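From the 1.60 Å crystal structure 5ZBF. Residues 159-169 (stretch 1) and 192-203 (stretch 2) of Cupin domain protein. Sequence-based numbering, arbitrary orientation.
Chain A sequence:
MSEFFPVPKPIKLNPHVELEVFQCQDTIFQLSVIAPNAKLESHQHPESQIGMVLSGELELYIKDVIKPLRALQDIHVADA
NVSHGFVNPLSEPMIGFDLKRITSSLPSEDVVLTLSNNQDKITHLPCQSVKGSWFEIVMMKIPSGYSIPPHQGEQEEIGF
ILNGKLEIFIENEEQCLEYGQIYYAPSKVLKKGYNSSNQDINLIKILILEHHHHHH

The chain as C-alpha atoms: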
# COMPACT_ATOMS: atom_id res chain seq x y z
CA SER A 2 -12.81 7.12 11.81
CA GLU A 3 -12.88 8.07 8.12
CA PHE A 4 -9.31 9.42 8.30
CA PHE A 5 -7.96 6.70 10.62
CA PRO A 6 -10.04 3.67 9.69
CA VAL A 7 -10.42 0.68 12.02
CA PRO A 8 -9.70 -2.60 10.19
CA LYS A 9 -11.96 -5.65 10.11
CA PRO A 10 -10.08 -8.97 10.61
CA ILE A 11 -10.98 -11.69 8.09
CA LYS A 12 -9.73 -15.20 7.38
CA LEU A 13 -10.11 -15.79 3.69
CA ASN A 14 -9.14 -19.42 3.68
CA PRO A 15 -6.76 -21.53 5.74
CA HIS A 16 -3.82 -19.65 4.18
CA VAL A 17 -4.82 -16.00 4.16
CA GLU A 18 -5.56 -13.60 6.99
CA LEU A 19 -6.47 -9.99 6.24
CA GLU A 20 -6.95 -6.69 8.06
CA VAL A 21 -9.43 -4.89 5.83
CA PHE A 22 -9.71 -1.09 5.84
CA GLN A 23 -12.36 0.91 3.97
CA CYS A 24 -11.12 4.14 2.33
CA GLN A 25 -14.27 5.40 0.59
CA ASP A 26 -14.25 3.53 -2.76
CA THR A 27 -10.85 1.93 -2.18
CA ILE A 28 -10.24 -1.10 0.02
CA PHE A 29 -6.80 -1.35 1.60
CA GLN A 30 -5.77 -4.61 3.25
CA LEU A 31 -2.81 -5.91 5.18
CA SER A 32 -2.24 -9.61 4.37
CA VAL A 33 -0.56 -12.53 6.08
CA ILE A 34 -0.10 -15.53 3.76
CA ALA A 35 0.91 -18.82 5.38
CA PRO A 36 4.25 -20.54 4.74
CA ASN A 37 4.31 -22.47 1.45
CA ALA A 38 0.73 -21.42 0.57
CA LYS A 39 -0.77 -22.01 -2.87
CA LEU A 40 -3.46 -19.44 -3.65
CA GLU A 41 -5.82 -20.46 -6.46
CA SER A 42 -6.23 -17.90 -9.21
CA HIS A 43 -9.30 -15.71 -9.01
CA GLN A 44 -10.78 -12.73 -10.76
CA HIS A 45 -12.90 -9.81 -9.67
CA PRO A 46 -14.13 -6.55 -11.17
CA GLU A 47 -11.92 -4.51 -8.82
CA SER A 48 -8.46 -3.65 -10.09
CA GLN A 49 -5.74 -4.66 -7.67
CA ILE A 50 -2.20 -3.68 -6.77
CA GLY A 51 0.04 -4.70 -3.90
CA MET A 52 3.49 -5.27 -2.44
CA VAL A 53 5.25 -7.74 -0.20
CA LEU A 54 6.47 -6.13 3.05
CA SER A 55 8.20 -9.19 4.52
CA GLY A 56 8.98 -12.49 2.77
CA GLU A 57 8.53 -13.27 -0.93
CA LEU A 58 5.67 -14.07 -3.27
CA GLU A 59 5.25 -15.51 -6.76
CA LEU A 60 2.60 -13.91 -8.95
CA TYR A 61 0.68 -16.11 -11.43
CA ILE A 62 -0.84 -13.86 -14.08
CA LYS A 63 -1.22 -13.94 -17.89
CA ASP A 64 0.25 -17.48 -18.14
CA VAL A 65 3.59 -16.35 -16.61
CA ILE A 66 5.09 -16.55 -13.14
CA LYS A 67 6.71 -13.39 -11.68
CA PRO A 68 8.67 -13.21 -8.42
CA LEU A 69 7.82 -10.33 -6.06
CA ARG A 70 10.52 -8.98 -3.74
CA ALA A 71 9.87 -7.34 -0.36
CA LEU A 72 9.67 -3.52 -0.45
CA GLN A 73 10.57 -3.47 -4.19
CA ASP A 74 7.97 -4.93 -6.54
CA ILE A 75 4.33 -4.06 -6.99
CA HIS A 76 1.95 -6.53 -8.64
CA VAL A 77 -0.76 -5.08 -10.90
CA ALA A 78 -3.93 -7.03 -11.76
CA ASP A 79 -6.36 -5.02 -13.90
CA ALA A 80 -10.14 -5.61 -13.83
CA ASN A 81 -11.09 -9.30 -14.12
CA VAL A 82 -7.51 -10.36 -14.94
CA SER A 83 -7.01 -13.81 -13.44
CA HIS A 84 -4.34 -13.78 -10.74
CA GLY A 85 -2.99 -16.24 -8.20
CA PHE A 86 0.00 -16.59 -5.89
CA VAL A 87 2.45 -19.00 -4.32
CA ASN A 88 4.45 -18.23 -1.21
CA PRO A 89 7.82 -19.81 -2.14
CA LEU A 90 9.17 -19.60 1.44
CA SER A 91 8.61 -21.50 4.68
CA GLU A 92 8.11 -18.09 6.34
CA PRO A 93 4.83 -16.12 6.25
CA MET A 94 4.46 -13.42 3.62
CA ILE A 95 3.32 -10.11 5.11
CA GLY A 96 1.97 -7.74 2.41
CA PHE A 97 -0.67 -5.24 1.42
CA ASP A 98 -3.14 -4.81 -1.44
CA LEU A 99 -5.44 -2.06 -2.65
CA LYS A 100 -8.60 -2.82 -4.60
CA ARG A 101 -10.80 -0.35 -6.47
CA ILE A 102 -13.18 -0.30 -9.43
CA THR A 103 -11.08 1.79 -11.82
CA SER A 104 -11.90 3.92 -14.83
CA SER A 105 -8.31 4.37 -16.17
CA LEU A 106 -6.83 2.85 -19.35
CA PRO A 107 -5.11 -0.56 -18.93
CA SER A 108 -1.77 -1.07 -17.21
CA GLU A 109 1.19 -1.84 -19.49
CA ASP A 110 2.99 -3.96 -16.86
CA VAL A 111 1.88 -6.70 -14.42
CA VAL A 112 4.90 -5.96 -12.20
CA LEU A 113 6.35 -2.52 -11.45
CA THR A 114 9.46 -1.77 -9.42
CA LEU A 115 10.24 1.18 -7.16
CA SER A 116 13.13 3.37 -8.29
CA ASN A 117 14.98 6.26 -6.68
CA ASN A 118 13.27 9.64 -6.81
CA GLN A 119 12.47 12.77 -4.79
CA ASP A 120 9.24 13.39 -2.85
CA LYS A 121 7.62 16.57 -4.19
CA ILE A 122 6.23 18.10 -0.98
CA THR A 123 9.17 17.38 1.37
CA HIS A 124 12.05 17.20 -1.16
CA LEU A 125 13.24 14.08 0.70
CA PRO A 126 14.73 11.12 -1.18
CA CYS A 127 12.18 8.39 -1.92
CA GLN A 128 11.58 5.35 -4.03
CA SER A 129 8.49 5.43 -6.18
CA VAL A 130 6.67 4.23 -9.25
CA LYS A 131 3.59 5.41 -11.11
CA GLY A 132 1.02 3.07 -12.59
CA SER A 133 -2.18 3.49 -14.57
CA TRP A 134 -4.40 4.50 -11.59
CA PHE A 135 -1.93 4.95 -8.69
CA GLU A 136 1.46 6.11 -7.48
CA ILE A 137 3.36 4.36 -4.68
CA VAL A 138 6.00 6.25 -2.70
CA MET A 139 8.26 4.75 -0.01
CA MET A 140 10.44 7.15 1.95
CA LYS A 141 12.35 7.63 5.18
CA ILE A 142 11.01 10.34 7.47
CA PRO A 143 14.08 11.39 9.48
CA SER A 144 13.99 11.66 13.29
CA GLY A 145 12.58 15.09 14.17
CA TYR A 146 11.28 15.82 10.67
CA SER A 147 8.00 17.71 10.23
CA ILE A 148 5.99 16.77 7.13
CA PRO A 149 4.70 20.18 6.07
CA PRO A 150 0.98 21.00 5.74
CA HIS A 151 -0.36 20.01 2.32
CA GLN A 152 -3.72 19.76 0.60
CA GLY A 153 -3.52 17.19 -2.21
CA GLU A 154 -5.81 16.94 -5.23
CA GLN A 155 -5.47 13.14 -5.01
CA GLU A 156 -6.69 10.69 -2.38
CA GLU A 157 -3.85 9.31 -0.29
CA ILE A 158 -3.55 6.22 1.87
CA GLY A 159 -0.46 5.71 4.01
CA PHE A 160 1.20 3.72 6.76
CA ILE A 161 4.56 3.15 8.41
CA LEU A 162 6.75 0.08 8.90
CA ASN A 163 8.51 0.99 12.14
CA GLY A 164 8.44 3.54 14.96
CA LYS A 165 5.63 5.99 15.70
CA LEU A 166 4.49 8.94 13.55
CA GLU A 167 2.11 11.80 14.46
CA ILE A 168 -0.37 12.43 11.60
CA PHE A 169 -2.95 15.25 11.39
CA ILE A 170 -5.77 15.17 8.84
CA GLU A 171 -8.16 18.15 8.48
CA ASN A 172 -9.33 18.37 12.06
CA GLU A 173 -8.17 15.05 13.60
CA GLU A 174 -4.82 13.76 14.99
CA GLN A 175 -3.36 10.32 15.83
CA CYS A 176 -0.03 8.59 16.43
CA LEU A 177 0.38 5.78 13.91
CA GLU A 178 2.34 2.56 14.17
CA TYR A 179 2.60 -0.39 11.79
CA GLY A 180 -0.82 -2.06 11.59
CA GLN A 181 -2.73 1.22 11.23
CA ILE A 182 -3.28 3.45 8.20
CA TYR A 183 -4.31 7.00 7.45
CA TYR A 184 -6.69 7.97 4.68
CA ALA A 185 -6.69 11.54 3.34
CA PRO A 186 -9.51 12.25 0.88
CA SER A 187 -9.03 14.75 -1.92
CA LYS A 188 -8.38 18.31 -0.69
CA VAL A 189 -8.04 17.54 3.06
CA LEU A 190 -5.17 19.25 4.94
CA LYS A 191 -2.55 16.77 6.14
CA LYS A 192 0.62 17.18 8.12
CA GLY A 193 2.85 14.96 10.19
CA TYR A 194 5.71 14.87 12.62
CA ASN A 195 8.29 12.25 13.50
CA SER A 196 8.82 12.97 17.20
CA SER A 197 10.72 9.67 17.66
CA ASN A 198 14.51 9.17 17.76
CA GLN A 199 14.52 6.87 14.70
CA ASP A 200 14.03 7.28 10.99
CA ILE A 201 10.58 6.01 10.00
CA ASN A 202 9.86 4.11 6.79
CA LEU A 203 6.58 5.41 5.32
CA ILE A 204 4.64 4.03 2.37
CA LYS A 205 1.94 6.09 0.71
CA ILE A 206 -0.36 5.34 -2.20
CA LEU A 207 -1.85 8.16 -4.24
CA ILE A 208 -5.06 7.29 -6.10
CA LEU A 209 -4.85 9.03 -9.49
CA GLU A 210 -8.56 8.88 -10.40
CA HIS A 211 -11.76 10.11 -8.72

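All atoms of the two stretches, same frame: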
# COMPACT_ATOMS: atom_id res chain seq x y z
N GLY A 159 -1.83 5.98 3.58
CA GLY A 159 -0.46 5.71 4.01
C GLY A 159 -0.31 4.96 5.32
O GLY A 159 -1.24 4.86 6.10
N PHE A 160 0.89 4.45 5.55
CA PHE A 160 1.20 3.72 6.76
C PHE A 160 2.70 3.66 6.94
O PHE A 160 3.45 3.94 6.02
CB PHE A 160 0.59 2.30 6.70
CG PHE A 160 1.16 1.41 5.63
CD1 PHE A 160 2.14 0.47 5.92
CD2 PHE A 160 0.67 1.48 4.32
CE1 PHE A 160 2.64 -0.37 4.93
CE2 PHE A 160 1.18 0.66 3.33
CZ PHE A 160 2.17 -0.27 3.64
N ILE A 161 3.14 3.25 8.13
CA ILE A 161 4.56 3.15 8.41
C ILE A 161 4.94 1.73 8.81
O ILE A 161 4.09 0.95 9.23
CB ILE A 161 5.02 4.16 9.49
CG1 ILE A 161 4.45 3.83 10.87
CG2 ILE A 161 4.63 5.57 9.05
CD1 ILE A 161 4.95 4.72 11.98
N LEU A 162 6.23 1.42 8.67
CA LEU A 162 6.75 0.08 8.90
C LEU A 162 7.42 -0.10 10.25
O LEU A 162 7.64 -1.23 10.68
CB LEU A 162 7.80 -0.25 7.84
CG LEU A 162 7.33 -0.15 6.40
CD1 LEU A 162 8.45 -0.53 5.44
CD2 LEU A 162 6.10 -1.04 6.21
N ASN A 163 7.75 1.01 10.90
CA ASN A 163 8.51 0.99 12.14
C ASN A 163 8.32 2.31 12.86
O ASN A 163 7.99 3.31 12.23
CB ASN A 163 9.99 0.77 11.86
CG ASN A 163 10.62 1.96 11.14
OD1 ASN A 163 10.29 2.26 9.99
ND2 ASN A 163 11.53 2.64 11.83
N GLY A 164 8.55 2.33 14.18
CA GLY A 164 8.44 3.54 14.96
C GLY A 164 7.02 4.04 15.15
O GLY A 164 6.06 3.28 15.02
N LYS A 165 6.91 5.34 15.43
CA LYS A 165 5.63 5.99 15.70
C LYS A 165 5.62 7.38 15.08
O LYS A 165 6.52 8.18 15.34
CB LYS A 165 5.40 6.11 17.21
CG LYS A 165 4.01 6.60 17.58
N LEU A 166 4.59 7.67 14.29
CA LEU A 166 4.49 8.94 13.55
C LEU A 166 3.19 9.66 13.90
O LEU A 166 2.11 9.06 13.88
CB LEU A 166 4.55 8.65 12.05
CG LEU A 166 4.60 9.82 11.08
CD1 LEU A 166 5.89 10.61 11.25
CD2 LEU A 166 4.46 9.34 9.64
N GLU A 167 3.29 10.96 14.21
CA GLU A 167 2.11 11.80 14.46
C GLU A 167 1.57 12.26 13.10
O GLU A 167 2.31 12.83 12.30
CB GLU A 167 2.46 13.01 15.34
CG GLU A 167 3.18 12.69 16.64
CD GLU A 167 3.38 13.90 17.55
OE1 GLU A 167 2.78 14.97 17.30
OE2 GLU A 167 4.14 13.77 18.54
N ILE A 168 0.29 12.02 12.85
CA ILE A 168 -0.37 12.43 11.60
C ILE A 168 -1.60 13.26 11.94
O ILE A 168 -2.36 12.88 12.82
CB ILE A 168 -0.80 11.20 10.77
CG1 ILE A 168 0.43 10.41 10.30
CG2 ILE A 168 -1.65 11.61 9.57
CD1 ILE A 168 1.23 11.10 9.20
N PHE A 169 -1.77 14.40 11.27
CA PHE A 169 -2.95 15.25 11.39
C PHE A 169 -3.65 15.29 10.05
O PHE A 169 -3.01 15.51 9.03
CB PHE A 169 -2.57 16.68 11.81
CG PHE A 169 -3.70 17.69 11.72
CD1 PHE A 169 -3.97 18.37 10.54
CD2 PHE A 169 -4.49 17.97 12.84
CE1 PHE A 169 -5.01 19.30 10.46
CE2 PHE A 169 -5.52 18.89 12.78
CZ PHE A 169 -5.78 19.56 11.59
N LYS A 192 -0.73 16.89 7.67
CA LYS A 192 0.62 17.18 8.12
C LYS A 192 1.04 16.08 9.05
O LYS A 192 0.24 15.23 9.43
CB LYS A 192 0.70 18.56 8.78
CG LYS A 192 -0.28 18.82 9.91
CD LYS A 192 -0.19 20.26 10.40
CE LYS A 192 -1.18 20.52 11.52
N GLY A 193 2.32 16.05 9.38
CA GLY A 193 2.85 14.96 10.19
C GLY A 193 4.13 15.35 10.87
O GLY A 193 4.75 16.35 10.53
N TYR A 194 4.53 14.55 11.85
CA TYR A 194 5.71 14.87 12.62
C TYR A 194 6.29 13.60 13.21
O TYR A 194 5.58 12.86 13.92
CB TYR A 194 5.34 15.90 13.69
CG TYR A 194 6.37 16.16 14.77
CD1 TYR A 194 7.73 16.20 14.48
CD2 TYR A 194 5.96 16.43 16.07
CE1 TYR A 194 8.67 16.45 15.47
CE2 TYR A 194 6.89 16.69 17.07
CZ TYR A 194 8.24 16.70 16.77
OH TYR A 194 9.15 16.96 17.76
N ASN A 195 7.55 13.34 12.89
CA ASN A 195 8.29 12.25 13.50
C ASN A 195 8.97 12.74 14.77
O ASN A 195 10.09 13.27 14.72
CB ASN A 195 9.32 11.67 12.53
CG ASN A 195 10.08 10.49 13.13
OD1 ASN A 195 9.82 10.08 14.26
ND2 ASN A 195 11.02 9.94 12.37
N SER A 196 8.29 12.56 15.89
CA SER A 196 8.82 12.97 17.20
C SER A 196 9.66 11.87 17.85
O SER A 196 10.06 12.01 19.00
CB SER A 196 7.67 13.36 18.13
OG SER A 196 6.75 12.30 18.22
N SER A 197 9.90 10.77 17.14
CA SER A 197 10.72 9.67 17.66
C SER A 197 12.20 9.89 17.36
O SER A 197 12.55 10.76 16.58
CB SER A 197 10.25 8.34 17.06
OG SER A 197 10.82 8.12 15.78
N ASN A 198 13.06 9.08 17.99
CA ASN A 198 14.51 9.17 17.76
C ASN A 198 15.02 8.24 16.64
O ASN A 198 16.23 8.03 16.50
CB ASN A 198 15.29 8.93 19.06
CG ASN A 198 15.37 10.18 19.93
OD1 ASN A 198 16.14 11.10 19.64
ND2 ASN A 198 14.57 10.21 20.99
N GLN A 199 14.11 7.69 15.84
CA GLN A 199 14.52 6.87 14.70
C GLN A 199 13.89 7.35 13.41
O GLN A 199 12.86 8.03 13.41
CB GLN A 199 14.22 5.38 14.94
CG GLN A 199 12.75 4.97 14.93
CD GLN A 199 12.56 3.56 15.47
OE1 GLN A 199 12.09 2.66 14.76
N ASP A 200 14.53 6.98 12.31
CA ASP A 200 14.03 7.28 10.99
C ASP A 200 12.92 6.28 10.70
O ASP A 200 13.07 5.08 10.96
CB ASP A 200 15.17 7.18 9.97
CG ASP A 200 16.36 8.07 10.36
OD1 ASP A 200 16.12 9.14 10.95
OD2 ASP A 200 17.51 7.67 10.11
N ILE A 201 11.80 6.79 10.20
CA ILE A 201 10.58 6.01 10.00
C ILE A 201 10.37 5.75 8.51
O ILE A 201 10.42 6.67 7.71
CB ILE A 201 9.36 6.74 10.60
CG1 ILE A 201 9.46 6.73 12.14
CG2 ILE A 201 8.05 6.09 10.14
CD1 ILE A 201 8.35 7.46 12.84
N ASN A 202 10.15 4.49 8.16
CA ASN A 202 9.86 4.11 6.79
C ASN A 202 8.36 4.22 6.54
O ASN A 202 7.57 3.51 7.16
CB ASN A 202 10.38 2.70 6.52
CG ASN A 202 11.90 2.61 6.60
OD1 ASN A 202 12.59 3.16 5.75
ND2 ASN A 202 12.42 1.92 7.62
N LEU A 203 7.98 5.13 5.64
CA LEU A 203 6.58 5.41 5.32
C LEU A 203 6.30 4.96 3.90
O LEU A 203 7.13 5.15 3.02
CB LEU A 203 6.29 6.91 5.46
CG LEU A 203 4.85 7.34 5.13
CD1 LEU A 203 4.36 8.43 6.07
CD2 LEU A 203 4.73 7.77 3.68
O HOH W 1 11.55 -0.36 8.67

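How do two segments at least 23 residues apart in sequence zip together? They pair as antiparallel strands in two places. At one end Phe 169 and Lys 192 exchange a full pair of backbone hydrogen bonds, Phe 169 N to Lys 192 O at 2.8 Å and Lys 192 N to Phe 169 O at 3.0 Å. Two residues along, Tyr 194 N gives to Glu 167 O at 2.8 Å and Glu 167 N to Tyr 194 O at 3.0 Å. Between them Gly 193 pairs with Ile 168, and Gly 193 CA lies 3.0 Å from Glu 167 O; a CB here would crowd that oxygen and Ile 168 CD1. At the other end, Leu 162 N donates to Asn 202 O at 2.9 Å.

What does Asn 163 do where the strand pairing gives way to a loop? With chi1 at 68° (p), its amide reaches back to the other stretch and uses both ends. Asn 163 OD1 accepts from Asn 202 N at 2.9 Å, standing in for a backbone carbonyl, and also from Asn 202 ND2 at 3.2 Å. Asn 163 ND2 donates to Asp 200 O and to Gln 199 OE1, each at 3.0 Å. A carboxamide suits the site because it offers an acceptor and a two-hydrogen donor together. Gly 164 follows with a phi of 71°, which favours glycine, and a CB on it would fall too close to Ile 201 CG1.

How is the apolar side of the contact filled? Ile 161, in the p rotamer, brings CG2 to 3.6 Å from Ile 201 CG2. Leu 166 has chi1 t and chi2 p, a common leucine pairing that sends its two methyls apart: CD2 packs 3.7 Å from Leu 203 CD1, while CD1 lies 3.8 Å from Asn 195 CB. Ile 201 extends with chi2 t, so that its CD1 comes to 4.1 Å from Leu 166 CB. These four side chains are buried, and branched aliphatic groups can fill such a space without needing polar partners.

What occupies the face carrying Glu 167, Phe 169, Lys 192 and Tyr 194? Here partly exposed side chains join aliphatic, aromatic and polar groups. Lys 192 starts at chi1 p and then runs extended, laying CE over one face of the Phe 169 ring, 4.0 Å from its centroid, in a CH-pi contact; its NZ is not modelled. Glu 167, with chi1 m and chi2 t, stretches out to accept a hydrogen bond from Ser 196 OG at its OE2, 3.0 Å away. Glu 167 OE1 lies 3.7 Å from Tyr 194 CD2.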